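Local coordinates for protein superoxide dismutase [Mn], mitochondrial (Saccharomyces cerevisiae S288C, PDB 4F6E) that probably disproportionates superoxide to hydrogen peroxide and dioxygen at a manganese centre, as an iron/manganese-family superoxide dismutase of mitochondria, at residues N23-Y27 / H81-W85; G76-H81 / N153-V157; L161-V165 / A198-F202. The protein carries 2 engineered substitutions. All blocks are in the same frame, centred on the assembly; numbering follows the deposited sequence.

Contact 1 (N23-Y27 / H81-W85); sequences NELHY and HCLFW. With MN (manganese (II) ion), chain E.
His26 and His81 reach from two helices toward one manganese ion, which His26 NE2 binds at 2.3 Å and His81 NE2 at 2.2 Å. Sharing the metal brings these nitrogens within 3.2 Å of each other without a hydrogen bond, the rings turned nearly perpendicular at 86°. His26 extends with CG anti to the backbone N (chi1 -158°), whereas His81 keeps CG beside its own N (chi1 -70°), and the two side chains cross at about a right angle. This pairing joins helix 20-27 to helix 74-86 in the alpha-hairpin domain of the iron/manganese superoxide dismutases; Asp168 and His172 from the C-terminal domain complete the protein ligands, and a water also binds the ion. Beside the metal site, Trp85 turns the edge of its six-membered ring to one face of His26, CH2 lying 3.5 Å from CG in a T-shaped contact. Tyr27 in turn points its own edge at the five-membered ring of Trp85, off-centre, with CD1 3.8 Å from NE1. That indole nitrogen bonds to His31 ND1, and the Tyr27 hydroxyl to Pro5 O. Phe84 adds CE2 at 3.8 Å from His26 CE1, an oblique approach within the same aromatic cluster.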
# COMPACT_ATOMS: atom_id res chain seq x y z
N ASN A 23 -3.55 -21.32 -21.09
CA ASN A 23 -3.39 -20.23 -22.05
C ASN A 23 -4.73 -19.76 -22.62
O ASN A 23 -4.96 -18.56 -22.75
CB ASN A 23 -2.44 -20.61 -23.19
CG ASN A 23 -0.99 -20.59 -22.77
OD1 ASN A 23 -0.61 -19.92 -21.82
ND2 ASN A 23 -0.17 -21.33 -23.50
N GLU A 24 -5.61 -20.71 -22.93
CA GLU A 24 -6.91 -20.36 -23.49
C GLU A 24 -7.72 -19.49 -22.52
O GLU A 24 -8.26 -18.46 -22.91
CB GLU A 24 -7.70 -21.62 -23.86
CG GLU A 24 -9.02 -21.33 -24.54
CD GLU A 24 -9.87 -22.58 -24.77
OE1 GLU A 24 -9.68 -23.58 -24.05
OE2 GLU A 24 -10.73 -22.54 -25.68
N LEU A 25 -7.81 -19.91 -21.26
CA LEU A 25 -8.55 -19.13 -20.27
C LEU A 25 -7.85 -17.81 -19.98
O LEU A 25 -8.48 -16.75 -19.83
CB LEU A 25 -8.65 -19.92 -18.96
CG LEU A 25 -9.60 -21.12 -18.97
CD1 LEU A 25 -9.41 -21.90 -17.70
CD2 LEU A 25 -11.04 -20.65 -19.10
N HIS A 26 -6.53 -17.89 -19.89
CA HIS A 26 -5.72 -16.76 -19.50
C HIS A 26 -5.89 -15.61 -20.51
O HIS A 26 -5.97 -14.44 -20.12
CB HIS A 26 -4.26 -17.22 -19.40
CG HIS A 26 -3.42 -16.35 -18.53
ND1 HIS A 26 -2.09 -16.62 -18.26
CD2 HIS A 26 -3.72 -15.22 -17.84
CE1 HIS A 26 -1.61 -15.68 -17.47
NE2 HIS A 26 -2.57 -14.82 -17.20
N TYR A 27 -5.96 -15.97 -21.79
CA TYR A 27 -6.10 -15.01 -22.88
C TYR A 27 -7.56 -14.60 -23.11
O TYR A 27 -7.90 -13.40 -23.06
CB TYR A 27 -5.52 -15.63 -24.16
CG TYR A 27 -5.59 -14.78 -25.41
CD1 TYR A 27 -4.69 -13.75 -25.63
CD2 TYR A 27 -6.53 -15.05 -26.40
CE1 TYR A 27 -4.72 -13.00 -26.81
CE2 TYR A 27 -6.58 -14.30 -27.56
CZ TYR A 27 -5.68 -13.28 -27.76
OH TYR A 27 -5.72 -12.54 -28.93
N HIS A 81 -0.16 -8.35 -19.46
CA HIS A 81 -0.42 -9.55 -20.26
C HIS A 81 0.09 -9.42 -21.68
O HIS A 81 0.57 -10.40 -22.25
CB HIS A 81 -1.89 -9.97 -20.21
CG HIS A 81 -2.28 -10.50 -18.87
ND1 HIS A 81 -2.66 -9.67 -17.83
CD2 HIS A 81 -2.28 -11.75 -18.38
CE1 HIS A 81 -2.91 -10.41 -16.77
NE2 HIS A 81 -2.69 -11.67 -17.07
N CYS A 82 0.04 -8.21 -22.24
CA CYS A 82 0.64 -8.03 -23.57
C CYS A 82 2.13 -8.33 -23.53
O CYS A 82 2.65 -9.02 -24.41
CB CYS A 82 0.42 -6.61 -24.10
SG CYS A 82 -1.26 -6.31 -24.69
N LEU A 83 2.81 -7.84 -22.50
CA LEU A 83 4.25 -8.11 -22.35
C LEU A 83 4.50 -9.61 -22.21
O LEU A 83 5.43 -10.15 -22.82
CB LEU A 83 4.83 -7.37 -21.14
CG LEU A 83 4.84 -5.83 -21.25
CD1 LEU A 83 5.14 -5.17 -19.93
CD2 LEU A 83 5.86 -5.39 -22.30
N PHE A 84 3.68 -10.25 -21.38
CA PHE A 84 3.81 -11.67 -21.06
C PHE A 84 3.76 -12.51 -22.32
O PHE A 84 4.67 -13.30 -22.58
CB PHE A 84 2.69 -12.05 -20.08
CG PHE A 84 2.82 -13.43 -19.48
CD1 PHE A 84 3.98 -13.81 -18.82
CD2 PHE A 84 1.76 -14.32 -19.53
CE1 PHE A 84 4.09 -15.07 -18.25
CE2 PHE A 84 1.86 -15.58 -18.94
CZ PHE A 84 3.02 -15.95 -18.30
N TRP A 85 2.72 -12.33 -23.14
CA TRP A 85 2.62 -13.18 -24.33
C TRP A 85 3.81 -12.98 -25.26
O TRP A 85 4.27 -13.93 -25.88
CB TRP A 85 1.33 -12.95 -25.13
CG TRP A 85 0.06 -12.90 -24.34
CD1 TRP A 85 -0.90 -11.92 -24.43
CD2 TRP A 85 -0.42 -13.84 -23.36
NE1 TRP A 85 -1.94 -12.20 -23.57
CE2 TRP A 85 -1.66 -13.35 -22.90
CE3 TRP A 85 0.09 -15.02 -22.81
CZ2 TRP A 85 -2.41 -14.02 -21.92
CZ3 TRP A 85 -0.66 -15.68 -21.84
CH2 TRP A 85 -1.89 -15.18 -21.41
MN MN E . -2.50 -13.26 -15.55
O HOH W 1 -2.09 -11.67 -13.83

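Contact 2 (G76-H81 / N153-V157); sequences GGFTNH and NQDTV. With MN (manganese (II) ion), chain E.
Asn80 ND2 is shared by two acceptors of the 153-157 loop, Gln154 OE1 at 3.2 Å and the backbone carbonyl Asp155 O at the same length. The bond to OE1 is almost straight, 172° at the hydrogen: OE1 sits near the plane of the Asn80 amide, and ND2 lies in the carbonyl plane of Gln154. Asp155 O also falls near the Asn80 amide plane, but ND2 stands well above its carbonyl plane. The other end of the same amide accepts a hydrogen bond, from Thr156 OG1 to Asn80 OD1 at 2.6 Å, in the carbonyl plane; Thr156 holds OG1 anti to its own N (chi1 -166°), directed at the asparagine. Fastened at both ends, the Asn80 amide has its flip state fixed. With an alanine here all three bonds go, which is likely to leave the Thr156 hydroxyl without its acceptor and Gln154 OE1 with one donor fewer. The Gln154 side chain bends at chi2 (-60°) to run over Gly77, with CB 3.5 Å from Gly77 N. Backbone packing is close too: Gly76 CA meets Gln154 O at 3.2 Å in a CH...O contact, and a CB on Gly76 would clash with that oxygen. Trp133 NE1 donates to Gln154 OE1 as well, while Gln154 NE2 donates to the manganese-bound water at 2.9 Å. His81 is steadied separately by ND1 to Gly77 O, 2.7 Å. A glutamine hydrogen-bonded to the metal-bound solvent is the characteristic second-shell feature of the iron/manganese superoxide dismutase active site, here supplied by the C-terminal domain and tied by Asn80 to a helix of the alpha-hairpin domain.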
# COMPACT_ATOMS: atom_id res chain seq x y z
N GLY A 76 -3.00 -1.80 -16.15
CA GLY A 76 -1.92 -2.69 -15.79
C GLY A 76 -2.15 -4.11 -16.28
O GLY A 76 -1.24 -4.75 -16.82
N GLY A 77 -3.37 -4.61 -16.09
CA GLY A 77 -3.69 -5.95 -16.54
C GLY A 77 -3.55 -6.08 -18.05
O GLY A 77 -3.04 -7.08 -18.58
N PHE A 78 -4.01 -5.06 -18.77
CA PHE A 78 -3.86 -5.07 -20.21
C PHE A 78 -2.38 -5.08 -20.61
O PHE A 78 -1.96 -5.90 -21.43
CB PHE A 78 -4.56 -3.86 -20.85
CG PHE A 78 -4.25 -3.68 -22.30
CD1 PHE A 78 -4.77 -4.55 -23.24
CD2 PHE A 78 -3.41 -2.66 -22.73
CE1 PHE A 78 -4.48 -4.40 -24.59
CE2 PHE A 78 -3.12 -2.50 -24.07
CZ PHE A 78 -3.65 -3.37 -25.00
N THR A 79 -1.61 -4.18 -20.02
CA THR A 79 -0.21 -3.99 -20.41
C THR A 79 0.63 -5.21 -20.04
O THR A 79 1.42 -5.70 -20.85
CB THR A 79 0.37 -2.74 -19.73
OG1 THR A 79 -0.37 -1.59 -20.16
CG2 THR A 79 1.84 -2.55 -20.10
N ASN A 80 0.46 -5.69 -18.81
CA ASN A 80 1.30 -6.78 -18.31
C ASN A 80 1.09 -8.05 -19.10
O ASN A 80 2.05 -8.77 -19.39
CB ASN A 80 1.04 -7.07 -16.82
CG ASN A 80 1.64 -6.03 -15.89
OD1 ASN A 80 2.61 -5.34 -16.22
ND2 ASN A 80 1.05 -5.92 -14.70
N HIS A 81 -0.16 -8.35 -19.46
CA HIS A 81 -0.42 -9.55 -20.26
C HIS A 81 0.09 -9.42 -21.68
O HIS A 81 0.57 -10.40 -22.25
CB HIS A 81 -1.89 -9.97 -20.21
CG HIS A 81 -2.28 -10.50 -18.87
ND1 HIS A 81 -2.66 -9.67 -17.83
CD2 HIS A 81 -2.28 -11.75 -18.38
CE1 HIS A 81 -2.91 -10.41 -16.77
NE2 HIS A 81 -2.69 -11.67 -17.07
N ASN A 153 -0.50 -7.34 -7.68
CA ASN A 153 -1.75 -7.20 -8.42
C ASN A 153 -1.49 -6.92 -9.89
O ASN A 153 -0.80 -7.71 -10.52
CB ASN A 153 -2.63 -6.16 -7.73
CG ASN A 153 -2.85 -6.53 -6.29
OD1 ASN A 153 -3.12 -7.69 -5.99
ND2 ASN A 153 -2.66 -5.58 -5.38
N GLN A 154 -2.00 -5.82 -10.43
CA GLN A 154 -1.63 -5.46 -11.80
C GLN A 154 -0.78 -4.19 -11.85
O GLN A 154 -0.73 -3.51 -12.88
CB GLN A 154 -2.85 -5.37 -12.73
CG GLN A 154 -3.59 -6.69 -12.92
CD GLN A 154 -2.73 -7.80 -13.53
OE1 GLN A 154 -1.64 -7.55 -14.05
NE2 GLN A 154 -3.23 -9.03 -13.47
N ASP A 155 -0.07 -3.90 -10.77
CA ASP A 155 0.93 -2.84 -10.83
C ASP A 155 1.98 -3.25 -11.86
O ASP A 155 2.21 -4.43 -12.10
CB ASP A 155 1.57 -2.59 -9.47
CG ASP A 155 0.58 -2.05 -8.45
OD1 ASP A 155 -0.54 -1.64 -8.83
OD2 ASP A 155 0.93 -2.02 -7.25
N THR A 156 2.61 -2.27 -12.50
CA THR A 156 3.58 -2.60 -13.53
C THR A 156 4.81 -1.72 -13.37
O THR A 156 4.85 -0.86 -12.49
CB THR A 156 2.98 -2.49 -14.95
OG1 THR A 156 3.86 -3.13 -15.90
CG2 THR A 156 2.79 -1.04 -15.34
N VAL A 157 5.82 -1.97 -14.20
CA VAL A 157 7.02 -1.13 -14.16
C VAL A 157 6.89 0.00 -15.17
O VAL A 157 6.64 -0.22 -16.35
CB VAL A 157 8.29 -1.96 -14.40
CG1 VAL A 157 8.59 -2.81 -13.17
CG2 VAL A 157 8.14 -2.85 -15.62
MN MN E . -2.50 -13.26 -15.55
O HOH W 1 -2.09 -11.67 -13.83

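Contact 3 (L161-V165 / A198-F202)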
# COMPACT_ATOMS: atom_id res chain seq x y z
N LEU A 161 12.03 2.23 -15.71
CA LEU A 161 12.14 0.78 -15.58
C LEU A 161 11.48 0.08 -16.77
O LEU A 161 10.26 -0.12 -16.80
CB LEU A 161 11.53 0.29 -14.27
CG LEU A 161 12.20 0.75 -12.97
CD1 LEU A 161 11.54 0.03 -11.79
CD2 LEU A 161 13.70 0.49 -12.98
N VAL A 162 12.31 -0.32 -17.72
CA VAL A 162 11.84 -1.00 -18.93
C VAL A 162 11.76 -2.51 -18.72
O VAL A 162 12.74 -3.16 -18.39
CB VAL A 162 12.76 -0.70 -20.11
CG1 VAL A 162 12.23 -1.34 -21.39
CG2 VAL A 162 12.90 0.82 -20.28
N PRO A 163 10.57 -3.08 -18.92
CA PRO A 163 10.40 -4.53 -18.75
C PRO A 163 11.07 -5.31 -19.87
O PRO A 163 10.90 -4.98 -21.05
CB PRO A 163 8.87 -4.71 -18.77
CG PRO A 163 8.35 -3.51 -19.54
CD PRO A 163 9.30 -2.38 -19.21
N LEU A 164 11.85 -6.32 -19.50
CA LEU A 164 12.54 -7.17 -20.47
C LEU A 164 11.88 -8.55 -20.47
O LEU A 164 11.59 -9.11 -21.53
CB LEU A 164 14.03 -7.30 -20.12
CG LEU A 164 14.80 -6.00 -19.88
CD1 LEU A 164 16.25 -6.32 -19.64
CD2 LEU A 164 14.64 -5.04 -21.08
N VAL A 165 11.65 -9.09 -19.27
CA VAL A 165 10.90 -10.34 -19.11
C VAL A 165 9.87 -10.13 -18.02
O VAL A 165 10.21 -9.75 -16.90
CB VAL A 165 11.81 -11.54 -18.77
CG1 VAL A 165 10.97 -12.82 -18.59
CG2 VAL A 165 12.85 -11.74 -19.85
N ALA A 198 13.34 -10.35 -25.18
CA ALA A 198 14.03 -9.67 -24.09
C ALA A 198 15.21 -8.83 -24.58
O ALA A 198 15.39 -7.69 -24.15
CB ALA A 198 14.48 -10.66 -23.01
N SER A 199 15.99 -9.40 -25.50
CA SER A 199 17.14 -8.70 -26.08
C SER A 199 16.69 -7.49 -26.88
O SER A 199 17.30 -6.42 -26.80
CB SER A 199 17.95 -9.64 -26.97
OG SER A 199 18.51 -10.71 -26.22
N ARG A 200 15.60 -7.66 -27.64
CA ARG A 200 15.03 -6.55 -28.40
C ARG A 200 14.60 -5.39 -27.50
O ARG A 200 14.90 -4.21 -27.78
CB ARG A 200 13.86 -7.02 -29.27
CG ARG A 200 13.33 -5.95 -30.21
CD ARG A 200 11.94 -6.26 -30.75
NE ARG A 200 10.92 -6.12 -29.71
CZ ARG A 200 10.47 -4.96 -29.25
NH1 ARG A 200 10.95 -3.81 -29.74
NH2 ARG A 200 9.55 -4.92 -28.29
N ARG A 201 13.91 -5.71 -26.41
CA ARG A 201 13.48 -4.70 -25.44
C ARG A 201 14.68 -4.01 -24.79
O ARG A 201 14.66 -2.80 -24.58
CB ARG A 201 12.61 -5.36 -24.37
CG ARG A 201 11.32 -5.89 -24.92
CD ARG A 201 10.59 -6.71 -23.86
NE ARG A 201 9.30 -7.17 -24.34
CZ ARG A 201 8.52 -8.01 -23.66
NH1 ARG A 201 8.92 -8.48 -22.48
NH2 ARG A 201 7.36 -8.38 -24.15
N PHE A 202 15.71 -4.79 -24.47
CA PHE A 202 16.91 -4.24 -23.87
C PHE A 202 17.56 -3.21 -24.78
O PHE A 202 17.93 -2.12 -24.33
CB PHE A 202 17.91 -5.36 -23.55
CG PHE A 202 19.17 -4.88 -22.89
CD1 PHE A 202 19.20 -4.64 -21.52
CD2 PHE A 202 20.32 -4.69 -23.63
CE1 PHE A 202 20.36 -4.18 -20.91
CE2 PHE A 202 21.48 -4.25 -23.03
CZ PHE A 202 21.50 -4.00 -21.66
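Arg201 and Leu164 meet where the chain enters strand 165-168, the arginine running past backbone carbonyls while the leucine turns to the helix. From CG to NE the Arg201 chain is extended, and its CD passes 3.3 Å from Pro163 O before NH1 donates to Leu164 O at 2.9 Å. This bond is bent, 138° at the hydrogen, with NH1 standing well above the carbonyl plane. The guanidinium has further partners: NE forms a salt bridge with Glu197, NH1 also bonds Asn87 OD1, and NH2 bonds Leu83 O on helix 74-86, so the buried charge is held from several directions. Leu164 places CG beside its own N (chi1 -51°) and sends its two methyls to the helix: CD2 rests 3.6 Å from Phe202 N, and CD1 meets the edge of the Phe202 ring, 3.9 Å from CD1 of that ring. The leucine and phenylalanine side chains cross at a slant. At the start of the helical segment, Val165 CG2 touches Ala198 CB at 3.7 Å, and the same methyl of Ala198 lies near Leu164 O. Leu164 and Val165 both pair with Ile136 of strand 132-136, a classic beta bulge, and it is against this bulged entry to the edge strand of the three-stranded antiparallel sheet that helix 198-204 packs in the C-terminal domain.

All three contacts are buried, but they differ in what holds them together. Contacts 1 and 2 share His81, helix 74-86, the manganese and its bound water: contact 1 supplies first-shell ligands and an aromatic surround within the alpha-hairpin domain, whereas contact 2 is mainly amide and hydroxyl hydrogen bonding across to the C-terminal domain, in the second shell. Contact 3 lies away from the metal, wholly in the C-terminal domain, and combines apolar packing with one buried arginine. It still reaches helix 74-86, since Leu83 O of contact 1 probably bonds Arg201 NH2; its Pro163 separately packs on Val157 in the loop of contact 2. Contacts 2 and 3 also border the third subunit.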